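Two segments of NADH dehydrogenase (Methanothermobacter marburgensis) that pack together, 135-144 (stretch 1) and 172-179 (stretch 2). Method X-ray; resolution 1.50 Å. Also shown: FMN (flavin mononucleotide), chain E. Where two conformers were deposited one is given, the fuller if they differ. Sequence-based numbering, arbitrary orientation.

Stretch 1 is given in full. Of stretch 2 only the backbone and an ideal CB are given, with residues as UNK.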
# COMPACT_ATOMS: atom_id res chain seq x y z
N SER A 135 -12.30 6.86 -1.93
CA SER A 135 -12.59 7.75 -3.05
C SER A 135 -11.62 7.46 -4.18
O SER A 135 -10.43 7.32 -3.96
CB SER A 135 -12.48 9.21 -2.61
OG SER A 135 -12.57 10.08 -3.72
N ALA A 136 -12.13 7.35 -5.41
CA ALA A 136 -11.26 7.01 -6.54
C ALA A 136 -11.56 7.87 -7.75
O ALA A 136 -12.69 8.30 -7.95
CB ALA A 136 -11.42 5.54 -6.90
N GLY A 137 -10.53 8.14 -8.54
CA GLY A 137 -10.70 8.83 -9.80
C GLY A 137 -11.48 7.98 -10.79
O GLY A 137 -12.41 8.46 -11.45
N HIS A 138 -11.08 6.72 -10.92
CA HIS A 138 -11.82 5.79 -11.78
C HIS A 138 -13.20 5.51 -11.21
O HIS A 138 -13.42 5.62 -10.01
CB HIS A 138 -11.05 4.48 -11.93
CG HIS A 138 -9.90 4.58 -12.87
ND1 HIS A 138 -10.06 4.87 -14.21
CD2 HIS A 138 -8.56 4.44 -12.68
CE1 HIS A 138 -8.88 4.90 -14.80
NE2 HIS A 138 -7.95 4.64 -13.89
N THR A 139 -14.14 5.16 -12.08
CA THR A 139 -15.44 4.72 -11.61
C THR A 139 -15.31 3.32 -11.03
O THR A 139 -14.38 2.58 -11.38
CB THR A 139 -16.48 4.71 -12.73
OG1 THR A 139 -16.02 3.86 -13.79
CG2 THR A 139 -16.70 6.12 -13.27
N GLU A 140 -16.23 2.96 -10.14
CA GLU A 140 -16.23 1.62 -9.57
C GLU A 140 -16.42 0.61 -10.70
O GLU A 140 -15.87 -0.49 -10.65
CB GLU A 140 -17.33 1.47 -8.54
CG GLU A 140 -17.37 0.10 -7.89
CD GLU A 140 -18.43 -0.01 -6.81
OE1 GLU A 140 -19.35 0.84 -6.80
OE2 GLU A 140 -18.32 -0.93 -5.98
N GLU A 141 -17.18 1.00 -11.71
CA GLU A 141 -17.41 0.14 -12.87
C GLU A 141 -16.10 -0.21 -13.57
O GLU A 141 -15.85 -1.37 -13.90
CB GLU A 141 -18.38 0.82 -13.84
CG GLU A 141 -18.76 -0.03 -15.05
CD GLU A 141 -18.39 0.61 -16.37
OE1 GLU A 141 -19.29 1.17 -17.04
OE2 GLU A 141 -17.20 0.56 -16.75
N ASP A 142 -15.27 0.80 -13.81
CA ASP A 142 -13.99 0.59 -14.46
C ASP A 142 -13.05 -0.23 -13.58
O ASP A 142 -12.32 -1.08 -14.07
CB ASP A 142 -13.35 1.92 -14.86
CG ASP A 142 -14.06 2.57 -16.04
OD1 ASP A 142 -14.36 1.86 -17.02
OD2 ASP A 142 -14.33 3.79 -15.98
N LEU A 143 -13.08 0.03 -12.27
CA LEU A 143 -12.25 -0.74 -11.33
C LEU A 143 -12.72 -2.19 -11.19
O LEU A 143 -11.89 -3.10 -11.04
CB LEU A 143 -12.20 -0.07 -9.96
CG LEU A 143 -11.52 1.30 -9.87
CD1 LEU A 143 -11.69 1.85 -8.47
CD2 LEU A 143 -10.04 1.23 -10.24
N GLU A 144 -14.03 -2.42 -11.22
CA GLU A 144 -14.57 -3.78 -11.22
C GLU A 144 -14.14 -4.47 -12.50
O GLU A 144 -13.74 -5.65 -12.48
CB GLU A 144 -16.10 -3.77 -11.12
CG GLU A 144 -16.65 -3.33 -9.77
CD GLU A 144 -16.46 -4.36 -8.67
OE1 GLU A 144 -16.00 -5.48 -8.95
OE2 GLU A 144 -16.79 -4.04 -7.50
N UNK A 172 -17.03 0.71 0.23
CA UNK A 172 -17.72 1.54 -0.76
C UNK A 172 -16.67 2.22 -1.61
O UNK A 172 -15.87 3.00 -1.10
CB UNK A 172 -18.64 2.57 -0.10
N UNK A 173 -16.66 1.91 -2.90
CA UNK A 173 -15.77 2.62 -3.81
C UNK A 173 -16.51 3.84 -4.33
O UNK A 173 -17.44 3.74 -5.13
CB UNK A 173 -15.31 1.72 -4.96
N UNK A 174 -16.10 5.01 -3.84
CA UNK A 174 -16.72 6.26 -4.23
C UNK A 174 -15.96 6.82 -5.44
O UNK A 174 -15.05 7.63 -5.30
CB UNK A 174 -16.73 7.25 -3.07
N UNK A 175 -16.34 6.34 -6.62
CA UNK A 175 -15.56 6.59 -7.82
C UNK A 175 -16.02 7.76 -8.67
O UNK A 175 -17.06 8.36 -8.40
CB UNK A 175 -15.56 5.33 -8.68
N UNK A 176 -15.23 8.08 -9.69
CA UNK A 176 -15.57 9.14 -10.62
C UNK A 176 -15.04 10.51 -10.22
O UNK A 176 -15.38 11.53 -10.84
CB UNK A 176 -17.09 9.21 -10.77
N UNK A 177 -14.21 10.54 -9.18
CA UNK A 177 -13.70 11.80 -8.66
C UNK A 177 -12.42 12.22 -9.38
O UNK A 177 -11.33 12.20 -8.80
CB UNK A 177 -13.45 11.69 -7.16
N UNK A 178 -12.55 12.59 -10.64
CA UNK A 178 -11.42 13.10 -11.40
C UNK A 178 -11.37 14.62 -11.23
O UNK A 178 -12.41 15.25 -11.03
CB UNK A 178 -11.53 12.71 -12.88
N UNK A 179 -10.16 15.20 -11.26
CA UNK A 179 -9.99 16.64 -11.07
C UNK A 179 -10.86 17.48 -12.01
O UNK A 179 -10.87 17.24 -13.22
CB UNK A 179 -8.52 17.01 -11.27
N1 FMN E . -7.60 7.09 -8.85
C2 FMN E . -7.83 5.78 -9.21
O2 FMN E . -8.94 5.44 -9.60
N3 FMN E . -6.82 4.83 -9.13
C4 FMN E . -5.57 5.20 -8.68
O4 FMN E . -4.69 4.34 -8.61
C4A FMN E . -5.32 6.52 -8.31
N5 FMN E . -4.07 6.91 -7.88
C5A FMN E . -3.84 8.22 -7.50
C6 FMN E . -2.58 8.60 -7.04
C7 FMN E . -2.34 9.92 -6.67
C7M FMN E . -0.99 10.33 -6.16
C8 FMN E . -3.37 10.86 -6.75
C8M FMN E . -3.12 12.30 -6.36
C9 FMN E . -4.62 10.48 -7.22
C9A FMN E . -4.87 9.16 -7.59
N10 FMN E . -6.11 8.76 -8.05
C10 FMN E . -6.34 7.45 -8.40
C1' FMN E . -7.25 9.74 -8.12
C2' FMN E . -7.72 9.91 -6.67
O2' FMN E . -8.31 8.73 -6.16
C3' FMN E . -8.63 11.12 -6.53
O3' FMN E . -7.80 12.26 -6.68
C4' FMN E . -9.30 11.14 -5.17
O4' FMN E . -10.23 10.09 -5.02
C5' FMN E . -10.01 12.46 -4.92
O5' FMN E . -10.33 12.49 -3.54
P FMN E . -9.60 13.57 -2.61
O1P FMN E . -10.07 14.94 -3.05
O2P FMN E . -9.98 13.33 -1.17
O3P FMN E . -8.11 13.46 -2.82

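Position 172 opens the stretch on a strand. Its CA-to-CB bond points away from stretch 1, and no atom of stretch 1 lies within 5.5 Å of the ideal CB, so this contact places almost no demand on it; polar, charged or beta-branched residues would all serve. The deposited residue is Glu-172, whose carboxylate finds its partner elsewhere in the structure.

Position 173 is far more constrained. CB points toward stretch 1, 3.9 Å from Glu-140 CG and 5.0 Å from Leu-143 CD1, where the methyl of Ala-136, the leucine side chain and the aliphatic part of the glutamate offer a largely apolar surface. A medium-sized hydrocarbon such as valine, isoleucine or leucine would suit, and a strand favors the beta-branched ones. The residue is Ile-173, the largest contributor to the contact on this stretch. Its CG2 lies 3.8 Å from Leu-143 CD1 and 4.4 Å from Ala-136 CB, so one methyl meets both the start of the helix and the loop before it.

At 174 the strand pairs in parallel with Ser-135, and both side chains leave on the same face of the sheet. The ideal CB is 4.2 Å from Ser-135 CA, so the neighboring backbone is close but leaves an exit. The main chain does the specific work: Ala-136 N donates to the carbonyl O of 174 at 2.9 Å. A strand suits many side chains, aliphatic ones included; beyond CB, Leu-174 extends farther from Ser-135.

At 175 the choice is nearly forced. A CB would point toward stretch 1 and fall 2.5 Å from His-138 O, 2.9 Å from Glu-140 N and 3.0 Å from Thr-139 CA, all clashes. Gly-175 lets the two backbones approach, with its CA 3.2 Å from His-138 O and 4.2 Å from Thr-139 CA.

Position 176 calls for glycine for another reason. A CB would point away from stretch 1, but with phi/psi of 90/8 it would be jammed against the carbonyl O of the preceding residue. Gly-176 accepts this turn, and its N donates to His-138 O at 3.1 Å.

At 177 CB points sideways, 3.6 Å from Ala-136 O and 3.9 Å from Ser-135 OG. The backbone N donates to Ala-136 O at 3.0 Å, which excludes only proline. A slender, unbranched or flexible chain could pass these polar atoms. Met-177 does so, its CG 3.5 Å from Ser-135 OG, before its end leads away.

Position 178 also points sideways, with Gly-137 O at 4.6 Å from the ideal CB and room around it, so small or medium side chains would fit. Val-178 brings CG1 to 3.3 Å from Gly-137 O, a modest packing contact.

Position 179 lies out of reach, with nothing of stretch 1 within 5.5 Å of its ideal CB. Its phi of -53° is compatible with many residues, proline among them, and Pro-179 is found.

Stretch 2, residues 172-179: EILGGMVP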
# COMPACT_ATOMS: atom_id res chain seq x y z
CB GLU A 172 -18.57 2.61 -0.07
CG GLU A 172 -19.52 2.10 0.99
CD GLU A 172 -20.88 1.73 0.44
OE1 GLU A 172 -21.04 1.72 -0.80
OE2 GLU A 172 -21.78 1.44 1.25
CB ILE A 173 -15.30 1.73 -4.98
CG1 ILE A 173 -14.45 0.58 -4.43
CG2 ILE A 173 -14.50 2.56 -5.97
CD1 ILE A 173 -14.03 -0.43 -5.49
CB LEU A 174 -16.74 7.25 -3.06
CG LEU A 174 -17.38 6.70 -1.77
CD1 LEU A 174 -17.25 7.66 -0.57
CD2 LEU A 174 -18.84 6.31 -2.00
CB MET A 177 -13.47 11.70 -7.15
CG MET A 177 -14.65 11.10 -6.39
SD MET A 177 -16.24 11.84 -6.79
CE MET A 177 -16.02 13.51 -6.17
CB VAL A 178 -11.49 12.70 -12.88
CG1 VAL A 178 -11.32 11.19 -13.02
CG2 VAL A 178 -12.81 13.12 -13.48
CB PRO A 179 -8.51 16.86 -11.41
CG PRO A 179 -7.87 15.56 -11.05
CD PRO A 179 -8.87 14.50 -11.40
O HOH W 1 -18.40 4.68 -8.25
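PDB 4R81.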